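Local coordinates for protein GTP cyclohydrolase 1 type 2 homolog (Escherichia coli, Escherichia coli O157:H7, PDB 1NMP) that is of uncertain biochemical function but binds divalent metal ions and probably protects against radiation damage, perhaps by taking part in degrading damaged nucleotides, at residues Lys13-Ala18 with Asp101-Leu106; Leu150-Leu155 with His215-Arg220; Phe178-Ala183 with Arg204-His209. All blocks are in the same frame, centred on the assembly; numbering follows the deposited sequence.

How the interactions relate
Interactions 1 and 2 have centres 22 Å apart, on opposite sides of the chain's centre, yet they meet at the metal site: D101 OD2 of interaction 1 lies 3.0 Å from E219 OE1 of interaction 2, and both carboxylates bind the same magnesium ion, which probably offsets the repulsion between them. E219 also reaches the second magnesium. Interaction 3 stands apart from this site, its centre 27 Å from that of interaction 1 and 20 Å from that of interaction 2. Along the chain it is nested within the loop that interaction 2 closes. Residues of interactions 2 and 3 both reach the second subunit of the hexamer.

Interaction 1 (Lys13-Ala18 with Asp101-Leu106); sequences KLNSAA and DAHPEL. With MG (magnesium ion), chain H.
K13 reaches across to E105 with its ammonium group, and a salt bridge of 3.0 Å joins K13 NZ to E105 OE1. The nitrogen comes to the syn side of the carboxylate, 21° out of its plane. The lysine chain is bent once, at chi2 (84°), and runs extended beyond that point, crossing the end of E105 at about a right angle. Its CE is pressed against L106, with K13 CE 3.5 Å from L106 CD2, tighter than usual for two carbons, and it also lies 3.8 Å from H103 CE1. The imidazole of H103 meets K13 at that carbon and L14 at its root, where one leucine methyl comes up, L14 CD2 being 3.6 Å from H103 CB. K13 O stands 2.9 Å from H103 NE2, but the angle is too poor for a hydrogen bond.

The other ring nitrogen of H103 is engaged within its own segment: L106 N donates to H103 ND1 over 3.3 Å, almost straight (178°) and in the ring plane, which should restrain the ring's rotation. P104 CD lies over the rim of one face. Two residues before H103, D101 holds a magnesium ion through both carboxylate oxygens, a site completed by H63 and E219.

On the other segment, N15 is the C-prime residue of the Schellman motif that ends helix 3-13. The contact therefore joins the end of this helix to the loop between helices 98-102 and 108-115, while helix 220-233 touches K13 through W229 and L106 through A225.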
# COMPACT_ATOMS: atom_id res chain seq x y z
N LYS A 13 -53.69 -6.44 3.00
CA LYS A 13 -52.91 -6.53 4.26
C LYS A 13 -52.10 -5.25 4.52
O LYS A 13 -51.80 -4.93 5.69
CB LYS A 13 -51.96 -7.73 4.24
CG LYS A 13 -50.86 -7.73 5.41
CD LYS A 13 -51.45 -8.34 6.73
CE LYS A 13 -50.54 -8.27 8.00
NZ LYS A 13 -51.41 -8.75 9.14
N LEU A 14 -51.72 -4.53 3.44
CA LEU A 14 -50.94 -3.30 3.56
C LEU A 14 -51.76 -2.00 3.37
O LEU A 14 -51.17 -0.92 3.20
CB LEU A 14 -49.78 -3.33 2.55
CG LEU A 14 -48.59 -4.28 2.80
CD1 LEU A 14 -47.60 -4.19 1.63
CD2 LEU A 14 -47.84 -3.78 4.04
N ASN A 15 -53.10 -2.09 3.45
CA ASN A 15 -54.01 -0.93 3.22
C ASN A 15 -53.42 -0.03 2.13
O ASN A 15 -53.31 1.22 2.27
CB ASN A 15 -54.19 -0.21 4.56
CG ASN A 15 -54.37 -1.24 5.72
OD1 ASN A 15 -55.34 -2.05 5.71
ND2 ASN A 15 -53.42 -1.25 6.70
N SER A 16 -53.06 -0.67 1.01
CA SER A 16 -52.36 0.03 -0.07
C SER A 16 -53.17 1.05 -0.82
O SER A 16 -52.63 2.07 -1.30
CB SER A 16 -51.80 -0.98 -1.09
OG SER A 16 -50.94 -0.33 -2.01
N ALA A 17 -54.46 0.75 -0.95
CA ALA A 17 -55.39 1.62 -1.70
C ALA A 17 -55.32 3.05 -1.19
O ALA A 17 -55.14 4.01 -1.94
CB ALA A 17 -56.83 1.06 -1.53
N ALA A 18 -55.48 3.16 0.12
CA ALA A 18 -55.45 4.45 0.77
C ALA A 18 -54.08 5.08 0.89
O ALA A 18 -53.85 5.79 1.86
CB ALA A 18 -56.08 4.37 2.18
N ASP A 101 -43.55 0.73 3.63
CA ASP A 101 -42.68 1.48 4.57
C ASP A 101 -43.42 1.63 5.89
O ASP A 101 -42.84 1.46 6.95
CB ASP A 101 -42.32 2.92 4.05
CG ASP A 101 -40.96 3.00 3.27
OD1 ASP A 101 -40.93 3.67 2.21
OD2 ASP A 101 -39.93 2.40 3.72
N ALA A 102 -44.73 1.87 5.82
CA ALA A 102 -45.50 2.22 6.98
C ALA A 102 -46.28 1.19 7.74
O ALA A 102 -46.61 1.44 8.88
CB ALA A 102 -46.44 3.42 6.63
N HIS A 103 -46.63 0.06 7.14
CA HIS A 103 -47.39 -0.91 7.92
C HIS A 103 -46.89 -1.09 9.39
O HIS A 103 -45.69 -1.38 9.60
CB HIS A 103 -47.36 -2.21 7.20
CG HIS A 103 -48.48 -3.08 7.59
ND1 HIS A 103 -48.33 -4.13 8.47
CD2 HIS A 103 -49.81 -2.98 7.32
CE1 HIS A 103 -49.52 -4.65 8.73
NE2 HIS A 103 -50.43 -3.98 8.04
N PRO A 104 -47.79 -0.97 10.41
CA PRO A 104 -47.37 -1.09 11.83
C PRO A 104 -46.74 -2.37 12.27
O PRO A 104 -45.96 -2.40 13.24
CB PRO A 104 -48.65 -0.73 12.62
CG PRO A 104 -49.22 0.42 11.69
CD PRO A 104 -49.12 -0.35 10.32
N GLU A 105 -46.99 -3.43 11.50
CA GLU A 105 -46.45 -4.76 11.80
C GLU A 105 -45.25 -5.20 10.94
O GLU A 105 -44.20 -5.55 11.49
CB GLU A 105 -47.59 -5.78 11.65
CG GLU A 105 -47.13 -7.19 12.02
CD GLU A 105 -48.04 -8.31 11.49
OE1 GLU A 105 -49.24 -8.10 11.12
OE2 GLU A 105 -47.52 -9.45 11.49
N LEU A 106 -45.45 -5.21 9.60
CA LEU A 106 -44.45 -5.63 8.62
C LEU A 106 -43.65 -4.54 7.92
O LEU A 106 -42.87 -4.82 7.03
CB LEU A 106 -45.13 -6.41 7.46
CG LEU A 106 -45.97 -7.68 7.71
CD1 LEU A 106 -45.34 -8.64 8.80
CD2 LEU A 106 -47.25 -7.16 8.13
MG MG H . -38.91 3.29 1.63

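Interaction 2 (Leu150-Leu155 with His215-Arg220). With MG (magnesium ion), chain G; MG (magnesium ion), chain H.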
# COMPACT_ATOMS: atom_id res chain seq x y z
N LEU A 150 -27.05 -4.01 11.66
CA LEU A 150 -27.36 -3.90 10.21
C LEU A 150 -26.25 -4.48 9.41
O LEU A 150 -26.38 -4.78 8.20
CB LEU A 150 -27.63 -2.41 9.81
CG LEU A 150 -28.93 -1.68 10.22
CD1 LEU A 150 -28.86 -0.18 9.85
CD2 LEU A 150 -30.10 -2.32 9.51
N GLY A 151 -25.13 -4.62 10.09
CA GLY A 151 -23.96 -5.17 9.42
C GLY A 151 -23.38 -4.11 8.52
O GLY A 151 -22.85 -4.42 7.45
N ARG A 152 -23.45 -2.85 8.93
CA ARG A 152 -22.93 -1.79 8.08
C ARG A 152 -22.69 -0.60 8.97
O ARG A 152 -23.55 -0.24 9.83
CB ARG A 152 -23.92 -1.43 6.97
CG ARG A 152 -23.42 -0.47 5.86
CD ARG A 152 -24.64 0.18 5.23
NE ARG A 152 -24.42 1.29 4.27
CZ ARG A 152 -24.38 2.59 4.59
NH1 ARG A 152 -24.55 3.00 5.87
NH2 ARG A 152 -24.18 3.51 3.60
N LYS A 153 -21.50 -0.03 8.81
CA LYS A 153 -21.09 1.16 9.55
C LYS A 153 -21.96 2.37 9.09
O LYS A 153 -22.03 2.66 7.90
CB LYS A 153 -19.60 1.40 9.24
CG LYS A 153 -19.00 2.62 9.96
CD LYS A 153 -17.48 2.72 9.74
CE LYS A 153 -16.79 3.48 10.94
NZ LYS A 153 -17.65 4.55 11.60
N PRO A 154 -22.66 3.05 10.01
CA PRO A 154 -23.48 4.20 9.60
C PRO A 154 -22.59 5.49 9.65
O PRO A 154 -21.52 5.51 10.35
CB PRO A 154 -24.50 4.29 10.73
CG PRO A 154 -23.55 4.01 11.97
CD PRO A 154 -22.87 2.75 11.46
N LEU A 155 -23.04 6.55 8.96
CA LEU A 155 -22.35 7.86 9.04
C LEU A 155 -22.97 8.40 10.28
O LEU A 155 -24.21 8.44 10.34
CB LEU A 155 -22.73 8.82 7.87
CG LEU A 155 -22.56 10.35 8.20
CD1 LEU A 155 -21.03 10.66 8.20
CD2 LEU A 155 -23.25 11.29 7.14
N HIS A 215 -29.46 3.24 2.71
CA HIS A 215 -30.77 3.03 2.11
C HIS A 215 -31.13 1.52 2.04
O HIS A 215 -32.13 1.07 2.63
CB HIS A 215 -30.83 3.68 0.71
CG HIS A 215 -32.23 3.83 0.17
ND1 HIS A 215 -32.65 4.96 -0.53
CD2 HIS A 215 -33.32 3.02 0.25
CE1 HIS A 215 -33.93 4.83 -0.84
NE2 HIS A 215 -34.37 3.67 -0.37
N HIS A 216 -30.32 0.72 1.33
CA HIS A 216 -30.59 -0.71 1.21
C HIS A 216 -30.63 -1.41 2.58
O HIS A 216 -31.56 -2.20 2.85
CB HIS A 216 -29.52 -1.36 0.37
CG HIS A 216 -29.67 -2.85 0.27
ND1 HIS A 216 -30.32 -3.47 -0.78
CD2 HIS A 216 -29.24 -3.85 1.09
CE1 HIS A 216 -30.29 -4.78 -0.60
NE2 HIS A 216 -29.64 -5.03 0.52
N ALA A 217 -29.63 -1.15 3.45
CA ALA A 217 -29.58 -1.78 4.76
C ALA A 217 -30.80 -1.47 5.65
O ALA A 217 -31.27 -2.38 6.37
CB ALA A 217 -28.26 -1.40 5.51
N THR A 218 -31.37 -0.27 5.60
CA THR A 218 -32.52 0.00 6.49
C THR A 218 -33.80 -0.49 5.85
O THR A 218 -34.89 -0.55 6.55
CB THR A 218 -32.73 1.50 6.81
OG1 THR A 218 -32.89 2.21 5.59
CG2 THR A 218 -31.52 2.08 7.54
N GLU A 219 -33.70 -0.89 4.56
CA GLU A 219 -34.90 -1.39 3.87
C GLU A 219 -35.03 -2.87 3.53
O GLU A 219 -35.91 -3.28 2.70
CB GLU A 219 -35.19 -0.46 2.67
CG GLU A 219 -35.77 0.84 3.27
CD GLU A 219 -36.31 1.83 2.27
OE1 GLU A 219 -37.12 2.72 2.70
OE2 GLU A 219 -35.96 1.73 1.06
N ARG A 220 -34.25 -3.71 4.23
CA ARG A 220 -34.37 -5.15 4.04
C ARG A 220 -35.46 -5.70 4.96
O ARG A 220 -36.08 -6.72 4.63
CB ARG A 220 -33.09 -5.89 4.41
CG ARG A 220 -32.00 -5.76 3.45
CD ARG A 220 -30.77 -6.40 4.07
NE ARG A 220 -30.44 -5.71 5.31
CZ ARG A 220 -29.21 -5.61 5.80
NH1 ARG A 220 -28.19 -6.16 5.15
NH2 ARG A 220 -28.97 -4.89 6.89
MG MG G . -37.31 3.65 0.13
MG MG H . -38.91 3.29 1.63
O HOH W 1 -25.48 -4.68 5.74
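L150 and R152 meet the short helix 215-218 and R220, two residues beyond it, touching A217, T218 and R220. At the start of 215-220, H215 turns away from the contact toward the metal site: H215 NE2 lies 3.0 Å from the chain G magnesium, consistent with the ligand role inferred from relatives. H215 ND1 is hydrogen-bonded to the E194 carboxylate. The side chain of H216 is bonded to D242. A217 is the first to meet the other segment: its methyl faces the aliphatic part of R152, with A217 CB 4.0 Å from R152 CD, and the methyl L150 CD2 packs against A217 O at 3.4 Å. The guanidinium of R152 continues past this point to P246 O. T218 offers its methyl CG2 to L150 CD1, while its hydroxyl is bonded to G214 and G173.

E219, the first residue beyond the helix, points away from L150 and spans the two magnesium ions, as expected for the dinuclear site of the NIF3 family. E219 OE1 binds the chain H magnesium at 2.2 Å and also lies 2.7 Å from the chain G magnesium, which E219 OE2 binds at 2.5 Å; D101 and H63 share the chain H ion.

R220 then swings back, its chain bent at chi3 (-60°), with A217 CA over the rim of one guanidinium face. R220 NH2 donates to L150 O at 2.9 Å, nearly straight (171°), in the carbonyl plane and on a lone pair. A water takes a hydrogen bond from R220 NH1 and gives one to the same carbonyl, the water oxygen being 2.6 Å from L150 O, so two donors grip the carbonyl that ends helix 139-150.

Interaction 3 (Phe178-Ala183 with Arg204-His209); sequences FIDSAA and REQGLH
Q206, L208 and A183 bury the most surface in this contact, with the methyl of A183 set between the other two side chains. Q206 stretches out beyond CG and lays its amide end against that methyl, A183 CB lying 3.5 Å from Q206 CD. The amide also comes up to the carboxylate of D180 one helical turn earlier, the two flat groups standing almost perpendicular (82°). The clear polar partner of D180 OD1 is S202 OG, to which it is hydrogen-bonded.

L208 meets the same methyl with CD2 and I179 with CD1: L208 CD2 is 3.9 Å from A183 CB, and L208 CD1 is 3.8 Å from I179 CD1. Its chi1 of 62° places CG between the backbone N and the carbonyl carbon, and the two branches thereby spread over A183 and I179, one turn apart on helix 179-185. I179 leans on T199 and S202 of helix 197-205 and on F190 of the strand beneath.

Both helices belong to consecutive beta-alpha-beta units, linking the parallel strands 165-170, 189-192 and 209-212. The contact joins the first helix to the turn through G207 that leads from the second into its strand. Chemically, A183, I179 and L208 make an apolar contact near the sheet, while the amide of Q206 and the carboxylate of D180 lie at its outer edge, where M78 of the second subunit packs on both residues.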
# COMPACT_ATOMS: atom_id res chain seq x y z
N PHE A 178 -36.62 14.54 6.41
CA PHE A 178 -37.47 14.66 7.60
C PHE A 178 -36.70 15.10 8.85
O PHE A 178 -37.30 15.28 9.91
CB PHE A 178 -38.11 13.34 7.88
CG PHE A 178 -39.15 12.97 6.89
CD1 PHE A 178 -40.28 13.78 6.72
CD2 PHE A 178 -39.04 11.80 6.13
CE1 PHE A 178 -41.30 13.41 5.79
CE2 PHE A 178 -40.01 11.42 5.22
CZ PHE A 178 -41.16 12.22 5.04
N ILE A 179 -35.39 15.31 8.76
CA ILE A 179 -34.65 15.69 9.98
C ILE A 179 -35.11 16.95 10.73
O ILE A 179 -35.15 16.93 11.99
CB ILE A 179 -33.09 15.76 9.76
CG1 ILE A 179 -32.37 15.91 11.11
CG2 ILE A 179 -32.70 16.91 8.84
CD1 ILE A 179 -30.89 15.49 11.11
N ASP A 180 -35.46 18.03 10.03
CA ASP A 180 -35.90 19.24 10.77
C ASP A 180 -37.25 19.01 11.46
O ASP A 180 -37.49 19.44 12.57
CB ASP A 180 -36.02 20.43 9.81
CG ASP A 180 -34.62 20.99 9.42
OD1 ASP A 180 -33.55 20.44 9.86
OD2 ASP A 180 -34.61 22.00 8.68
N SER A 181 -38.14 18.33 10.77
CA SER A 181 -39.40 18.03 11.38
C SER A 181 -39.18 17.20 12.72
O SER A 181 -39.89 17.41 13.79
CB SER A 181 -40.24 17.23 10.35
OG SER A 181 -40.97 16.22 11.04
N ALA A 182 -38.26 16.23 12.69
CA ALA A 182 -37.96 15.42 13.91
C ALA A 182 -37.34 16.39 14.98
O ALA A 182 -37.57 16.29 16.18
CB ALA A 182 -36.93 14.35 13.56
N ALA A 183 -36.46 17.27 14.52
CA ALA A 183 -35.89 18.24 15.43
C ALA A 183 -37.02 19.09 16.12
O ALA A 183 -36.98 19.24 17.34
CB ALA A 183 -34.92 19.18 14.68
N ARG A 204 -25.99 19.36 13.39
CA ARG A 204 -25.22 20.26 14.28
C ARG A 204 -26.02 21.43 14.87
O ARG A 204 -25.97 21.70 16.05
CB ARG A 204 -23.99 20.88 13.56
CG ARG A 204 -22.99 19.88 13.09
CD ARG A 204 -22.23 20.38 11.78
NE ARG A 204 -21.16 19.42 11.42
CZ ARG A 204 -20.26 19.56 10.43
NH1 ARG A 204 -20.27 20.68 9.64
NH2 ARG A 204 -19.34 18.58 10.26
N GLU A 205 -26.78 22.11 14.04
CA GLU A 205 -27.49 23.31 14.49
C GLU A 205 -28.69 23.14 15.40
O GLU A 205 -29.06 24.05 16.19
CB GLU A 205 -27.80 24.16 13.26
CG GLU A 205 -26.51 24.87 12.77
CD GLU A 205 -26.70 25.67 11.48
OE1 GLU A 205 -27.77 26.34 11.28
OE2 GLU A 205 -25.77 25.64 10.66
N GLN A 206 -29.32 21.97 15.32
CA GLN A 206 -30.46 21.67 16.17
C GLN A 206 -30.09 20.72 17.33
O GLN A 206 -30.96 20.27 18.08
CB GLN A 206 -31.56 21.12 15.30
CG GLN A 206 -32.28 22.32 14.59
CD GLN A 206 -33.03 21.84 13.39
OE1 GLN A 206 -32.62 20.82 12.78
NE2 GLN A 206 -34.10 22.54 13.00
N GLY A 207 -28.80 20.43 17.46
CA GLY A 207 -28.29 19.63 18.57
C GLY A 207 -28.79 18.21 18.68
O GLY A 207 -29.24 17.82 19.78
N LEU A 208 -28.70 17.43 17.59
CA LEU A 208 -29.17 16.04 17.70
C LEU A 208 -28.21 15.01 17.08
O LEU A 208 -27.42 15.35 16.19
CB LEU A 208 -30.59 15.91 17.10
CG LEU A 208 -30.74 16.24 15.62
CD1 LEU A 208 -30.25 15.07 14.87
CD2 LEU A 208 -32.16 16.45 15.22
N HIS A 209 -28.23 13.77 17.58
CA HIS A 209 -27.33 12.78 16.95
C HIS A 209 -27.97 12.36 15.65
O HIS A 209 -29.19 12.09 15.64
CB HIS A 209 -27.17 11.57 17.84
CG HIS A 209 -26.33 11.85 19.04
ND1 HIS A 209 -24.95 11.84 19.01
CD2 HIS A 209 -26.68 12.20 20.30
CE1 HIS A 209 -24.49 12.16 20.21
NE2 HIS A 209 -25.52 12.38 21.01